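Local coordinates for protein ATP-dependent protease subunit HslV (Trypanosoma brucei brucei, PDB 4HNZ) that forms the proteolytic core of the mitochondrial HslVU complex, hydrolysing proteins unfolded by HslU and so controlling levels of the DNA helicase PIF2, at residues Thr1-Val6 against Val121-Gly126; Thr128-Ala133 against Arg154-Ile159. All coordinates share one frame; numbering follows the deposited sequence.

Overall arrangement
Both contacts belong to one proteasome-type subunit of a twelve-chain assembly, and they follow one another along the chain: the loop that ends interaction 1 leads straight into helix 127-137, which opens interaction 2. Their centres lie about 9 Å apart. Interaction 1 pairs strands 3-8 and 120-123 in one sheet; interaction 2 packs helices 127-137 and 145-159, which form a layer against that sheet. They touch directly, T2 CG2 meeting A130 CB at 3.9 Å and G126 O meeting A156 CB at 3.6 Å. The presumed catalytic N-terminus and the magnesium site at T157 thus lie on neighbouring parts of the same sheet-helix unit.

Interaction 1: Thr1-Val6 against Val121-Gly126; sequences TTILSV and VAIGSG
T1 N, the chain's amino terminus, donates to S125 OG at 2.8 Å, a bond that holds the residue taken, by similarity, as the catalytic threonine against the loop after strand 120-123. S125 OG stands between its own backbone N and carbonyl carbon (chi1 49°) and is also bonded to D160; T1 OG1 is hydrogen-bonded to K34 NZ. One residue on, G126 N gives a nearly straight bond to T1 O, 2.9 Å long, its donor tilted 29° from the carbonyl plane. G124 CA approaches the same oxygen in a CA-H...O contact, a closeness permitted by the lack of a side chain on G124.

Regular antiparallel pairing follows. I3 and I123 exchange two backbone bonds, as do S5 and V121, while L4 and A122 form the non-hydrogen-bonded pair between them. This is one of the two sheets of the alpha-beta-beta-alpha Ntn-hydrolase fold, in which the residue at the head of the first strand is the nucleophile, consistent with the role of T1.

I3, I123, S5 and V121 share the sheet face covered by strands 93-98 and 103-107. There I3 and I123 lie side by side and point the same way, I3 CB touching I123 CG1 at 3.6 Å. On the face toward helix 145-159, L4 CG is anti to the backbone N (chi1 170°), and CD1 of L4 meets A122 CB at 3.9 Å. T2 OG1, bonded to S163, rests 3.3 Å from G126 CA, where a glycine leaves room for the hydroxyl.

Interaction 2: Thr128-Ala133 against Arg154-Ile159; sequences TFAKAA and RIATDI. With MG (magnesium ion), chain M.
The F129 ring receives the CG2 methyl of I159 over one face in a CH-pi contact, 4.0 Å from the ring centroid and 22° off the normal. The methyl is offset toward the rim, equally near CD2 and CE2, and the two side chains pass each other at a slant. F129 CG lies beside the backbone N (chi1 -47°), and from there the ring extends to I159; on I159 the branch that reaches the ring is the one anti to the backbone N. A156 O approaches the ring obliquely. I26 of a neighbouring subunit packs on both F129 and I159, and T128 of another copy also touches both, which places F129 and I159 at the subunit interface.

Nearer the middle, small residues bring the helices together. A156 CB is directed at the first turn of helix 127-137: it lies 3.5 Å from A130 N and 3.6 Å from A130 CB, and F129 CB flanks it at 3.9 Å. Further along, A133 CB meets the CD1 tip of I155 at 4.2 Å. The short helical segments run roughly antiparallel, at 147°, with axes 8.0 Å apart, a spacing suited to alanine at the point of closest approach. They belong to the helical layer of the proteasome-type fold.

T157 points away from this interface, and its carbonyl oxygen, in the last turn of helix 145-159, binds the magnesium ion at 2.3 Å. Carbonyls of D160 and S163 and a more distant water are also ligands. Apart from A156 CB against the backbone of A130, alkyl groups and one aromatic ring make the contact; with no hydrogen bond between the two segments, their pairing rests on the fit of apolar side chains.

Interaction 1: Thr1-Val6 against Val121-Gly126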
loop_
_atom_site.group_PDB
_atom_site.type_symbol
_atom_site.label_atom_id
_atom_site.label_comp_id
_atom_site.label_asym_id
_atom_site.label_seq_id
_atom_site.Cartn_x
_atom_site.Cartn_y
_atom_site.Cartn_z
ATOM N N THR A 1 26.696 9.186 2.985
ATOM C CA THR A 1 27.667 10.158 2.455
ATOM C C THR A 1 27.590 11.422 3.246
ATOM O O THR A 1 26.518 11.808 3.707
ATOM C CB THR A 1 27.390 10.414 0.960
ATOM O OG1 THR A 1 27.673 9.210 0.263
ATOM C CG2 THR A 1 28.293 11.505 0.408
ATOM N N THR A 2 28.764 12.001 3.449
ATOM C CA THR A 2 28.919 13.319 4.044
ATOM C C THR A 2 29.888 14.108 3.190
ATOM O O THR A 2 31.027 13.700 3.012
ATOM C CB THR A 2 29.472 13.223 5.458
ATOM O OG1 THR A 2 28.652 12.327 6.244
ATOM C CG2 THR A 2 29.484 14.560 6.098
ATOM N N ILE A 3 29.388 15.187 2.572
ATOM C CA ILE A 3 30.183 16.146 1.921
ATOM C C ILE A 3 29.974 17.446 2.678
ATOM O O ILE A 3 28.833 17.871 2.886
ATOM C CB ILE A 3 29.762 16.401 0.456
ATOM C CG1 ILE A 3 29.505 15.128 -0.312
ATOM C CG2 ILE A 3 30.809 17.227 -0.276
ATOM C CD1 ILE A 3 30.706 14.284 -0.495
ATOM N N LEU A 4 31.072 18.113 3.032
ATOM C CA LEU A 4 31.024 19.313 3.841
ATOM C C LEU A 4 31.966 20.334 3.288
ATOM O O LEU A 4 33.132 20.037 2.951
ATOM C CB LEU A 4 31.419 18.978 5.251
ATOM C CG LEU A 4 31.631 20.169 6.152
ATOM C CD1 LEU A 4 30.317 20.861 6.420
ATOM C CD2 LEU A 4 32.261 19.779 7.480
ATOM N N SER A 5 31.492 21.563 3.191
ATOM C CA SER A 5 32.332 22.699 2.794
ATOM C C SER A 5 32.269 23.761 3.885
ATOM O O SER A 5 31.196 24.121 4.342
ATOM C CB SER A 5 31.815 23.306 1.485
ATOM O OG SER A 5 32.574 24.454 1.117
ATOM N N VAL A 6 33.423 24.288 4.278
ATOM C CA VAL A 6 33.509 25.392 5.212
ATOM C C VAL A 6 34.410 26.509 4.655
ATOM O O VAL A 6 35.527 26.242 4.247
ATOM C CB VAL A 6 34.168 24.931 6.520
ATOM C CG1 VAL A 6 34.223 26.054 7.515
ATOM C CG2 VAL A 6 33.416 23.726 7.094
ATOM N N VAL A 121 28.114 24.711 4.036
ATOM C CA VAL A 121 27.195 23.969 3.195
ATOM C C VAL A 121 27.524 22.499 3.291
ATOM O O VAL A 121 28.674 22.140 3.398
ATOM C CB VAL A 121 27.403 24.347 1.698
ATOM C CG1 VAL A 121 26.501 23.534 0.787
ATOM C CG2 VAL A 121 27.084 25.812 1.479
ATOM N N ALA A 122 26.511 21.653 3.245
ATOM C CA ALA A 122 26.737 20.218 3.364
ATOM C C ALA A 122 25.594 19.418 2.774
ATOM O O ALA A 122 24.443 19.836 2.840
ATOM C CB ALA A 122 26.899 19.836 4.832
ATOM N N ILE A 123 25.932 18.238 2.264
ATOM C CA ILE A 123 24.972 17.307 1.710
ATOM C C ILE A 123 25.267 15.862 2.154
ATOM O O ILE A 123 26.300 15.577 2.754
ATOM C CB ILE A 123 24.949 17.328 0.176
ATOM C CG1 ILE A 123 26.337 17.097 -0.418
ATOM C CG2 ILE A 123 24.402 18.660 -0.294
ATOM C CD1 ILE A 123 26.376 16.926 -1.922
ATOM N N GLY A 124 24.316 14.963 1.814
ATOM C CA GLY A 124 24.409 13.543 2.104
ATOM C C GLY A 124 23.635 13.193 3.359
ATOM O O GLY A 124 23.261 14.050 4.105
ATOM N N SER A 125 23.451 11.910 3.599
ATOM C CA SER A 125 22.873 11.420 4.823
ATOM C C SER A 125 23.549 11.996 6.040
ATOM O O SER A 125 22.931 12.129 7.079
ATOM C CB SER A 125 22.993 9.873 4.856
ATOM O OG SER A 125 24.333 9.461 4.549
ATOM N N GLY A 126 24.844 12.284 5.979
ATOM C CA GLY A 126 25.525 12.836 7.163
ATOM C C GLY A 126 25.684 14.356 7.194
ATOM O O GLY A 126 26.149 14.922 8.202
#

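Interaction 2: Thr128-Ala133 against Arg154-Ile159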
loop_
_atom_site.group_PDB
_atom_site.type_symbol
_atom_site.label_atom_id
_atom_site.label_comp_id
_atom_site.label_asym_id
_atom_site.label_seq_id
_atom_site.Cartn_x
_atom_site.Cartn_y
_atom_site.Cartn_z
ATOM N N THR A 128 23.836 17.093 7.409
ATOM C CA THR A 128 23.256 17.954 8.389
ATOM C C THR A 128 23.968 17.841 9.744
ATOM O O THR A 128 24.057 18.835 10.462
ATOM C CB THR A 128 21.747 17.698 8.522
ATOM O OG1 THR A 128 21.148 17.868 7.212
ATOM C CG2 THR A 128 21.089 18.781 9.407
ATOM N N PHE A 129 24.409 16.642 10.124
ATOM C CA PHE A 129 25.162 16.517 11.364
ATOM C C PHE A 129 26.436 17.338 11.260
ATOM O O PHE A 129 26.839 18.006 12.196
ATOM C CB PHE A 129 25.468 15.033 11.663
ATOM C CG PHE A 129 24.287 14.155 11.496
ATOM C CD1 PHE A 129 23.068 14.522 12.008
ATOM C CD2 PHE A 129 24.396 12.912 10.893
ATOM C CE1 PHE A 129 21.936 13.697 11.855
ATOM C CE2 PHE A 129 23.293 12.076 10.760
ATOM C CZ PHE A 129 22.042 12.475 11.234
ATOM N N ALA A 130 27.055 17.303 10.076
ATOM C CA ALA A 130 28.319 17.958 9.869
ATOM C C ALA A 130 28.135 19.445 9.977
ATOM O O ALA A 130 28.936 20.180 10.548
ATOM C CB ALA A 130 28.868 17.573 8.509
ATOM N N LYS A 131 27.090 19.897 9.377
ATOM C CA LYS A 131 26.752 21.305 9.378
ATOM C C LYS A 131 26.475 21.812 10.774
ATOM O O LYS A 131 27.006 22.840 11.184
ATOM C CB LYS A 131 25.548 21.476 8.538
ATOM C CG LYS A 131 24.993 22.830 8.642
ATOM C CD LYS A 131 23.672 22.905 7.917
ATOM C CE LYS A 131 23.824 23.544 6.545
ATOM N NZ LYS A 131 22.451 23.846 6.000
ATOM N N ALA A 132 25.740 21.046 11.564
ATOM C CA ALA A 132 25.537 21.392 12.960
ATOM C C ALA A 132 26.874 21.481 13.757
ATOM O O ALA A 132 27.123 22.432 14.495
ATOM C CB ALA A 132 24.595 20.388 13.630
ATOM N N ALA A 133 27.735 20.515 13.577
ATOM C CA ALA A 133 28.994 20.562 14.277
ATOM C C ALA A 133 29.834 21.735 13.772
ATOM O O ALA A 133 30.459 22.427 14.588
ATOM C CB ALA A 133 29.749 19.251 14.118
ATOM N N ARG A 154 34.533 14.158 11.635
ATOM C CA ARG A 154 34.693 13.054 12.597
ATOM C C ARG A 154 33.382 12.854 13.326
ATOM O O ARG A 154 32.917 11.734 13.479
ATOM C CB ARG A 154 35.822 13.293 13.614
ATOM C CG ARG A 154 35.955 12.214 14.730
ATOM C CD ARG A 154 36.708 10.922 14.311
ATOM N NE ARG A 154 37.964 11.080 13.486
ATOM C CZ ARG A 154 39.091 11.803 13.817
ATOM N NH1 ARG A 154 39.143 12.510 14.956
ATOM N NH2 ARG A 154 40.189 11.853 13.005
ATOM N N ILE A 155 32.765 13.948 13.729
ATOM C CA ILE A 155 31.517 13.883 14.445
ATOM C C ILE A 155 30.368 13.385 13.592
ATOM O O ILE A 155 29.626 12.455 14.029
ATOM C CB ILE A 155 31.157 15.255 15.074
ATOM C CG1 ILE A 155 32.144 15.515 16.216
ATOM C CG2 ILE A 155 29.723 15.279 15.589
ATOM C CD1 ILE A 155 32.176 16.943 16.637
ATOM N N ALA A 156 30.231 13.912 12.391
ATOM C CA ALA A 156 29.122 13.533 11.543
ATOM C C ALA A 156 29.235 12.092 11.134
ATOM O O ALA A 156 28.242 11.358 11.115
ATOM C CB ALA A 156 29.046 14.429 10.328
ATOM N N THR A 157 30.428 11.679 10.738
ATOM C CA THR A 157 30.614 10.314 10.214
ATOM C C THR A 157 30.586 9.249 11.285
ATOM O O THR A 157 30.224 8.095 10.998
ATOM C CB THR A 157 31.869 10.175 9.331
ATOM O OG1 THR A 157 33.066 10.414 10.069
ATOM C CG2 THR A 157 31.798 11.160 8.120
ATOM N N ASP A 158 30.901 9.619 12.511
ATOM C CA ASP A 158 30.653 8.712 13.631
ATOM C C ASP A 158 29.185 8.476 13.840
ATOM O O ASP A 158 28.799 7.400 14.197
ATOM C CB ASP A 158 31.232 9.239 14.936
ATOM C CG ASP A 158 32.769 9.109 15.003
ATOM O OD1 ASP A 158 33.347 8.403 14.116
ATOM O OD2 ASP A 158 33.403 9.754 15.912
ATOM N N ILE A 159 28.347 9.456 13.594
ATOM C CA ILE A 159 26.890 9.281 13.759
ATOM C C ILE A 159 26.179 8.601 12.587
ATOM O O ILE A 159 25.260 7.767 12.786
ATOM C CB ILE A 159 26.248 10.630 14.029
ATOM C CG1 ILE A 159 26.679 11.121 15.425
ATOM C CG2 ILE A 159 24.737 10.610 13.952
ATOM C CD1 ILE A 159 26.357 12.602 15.616
HETATM MG MG MG M . 29.825 5.950 10.245
HETATM O O HOH W 1 29.786 3.558 9.235
#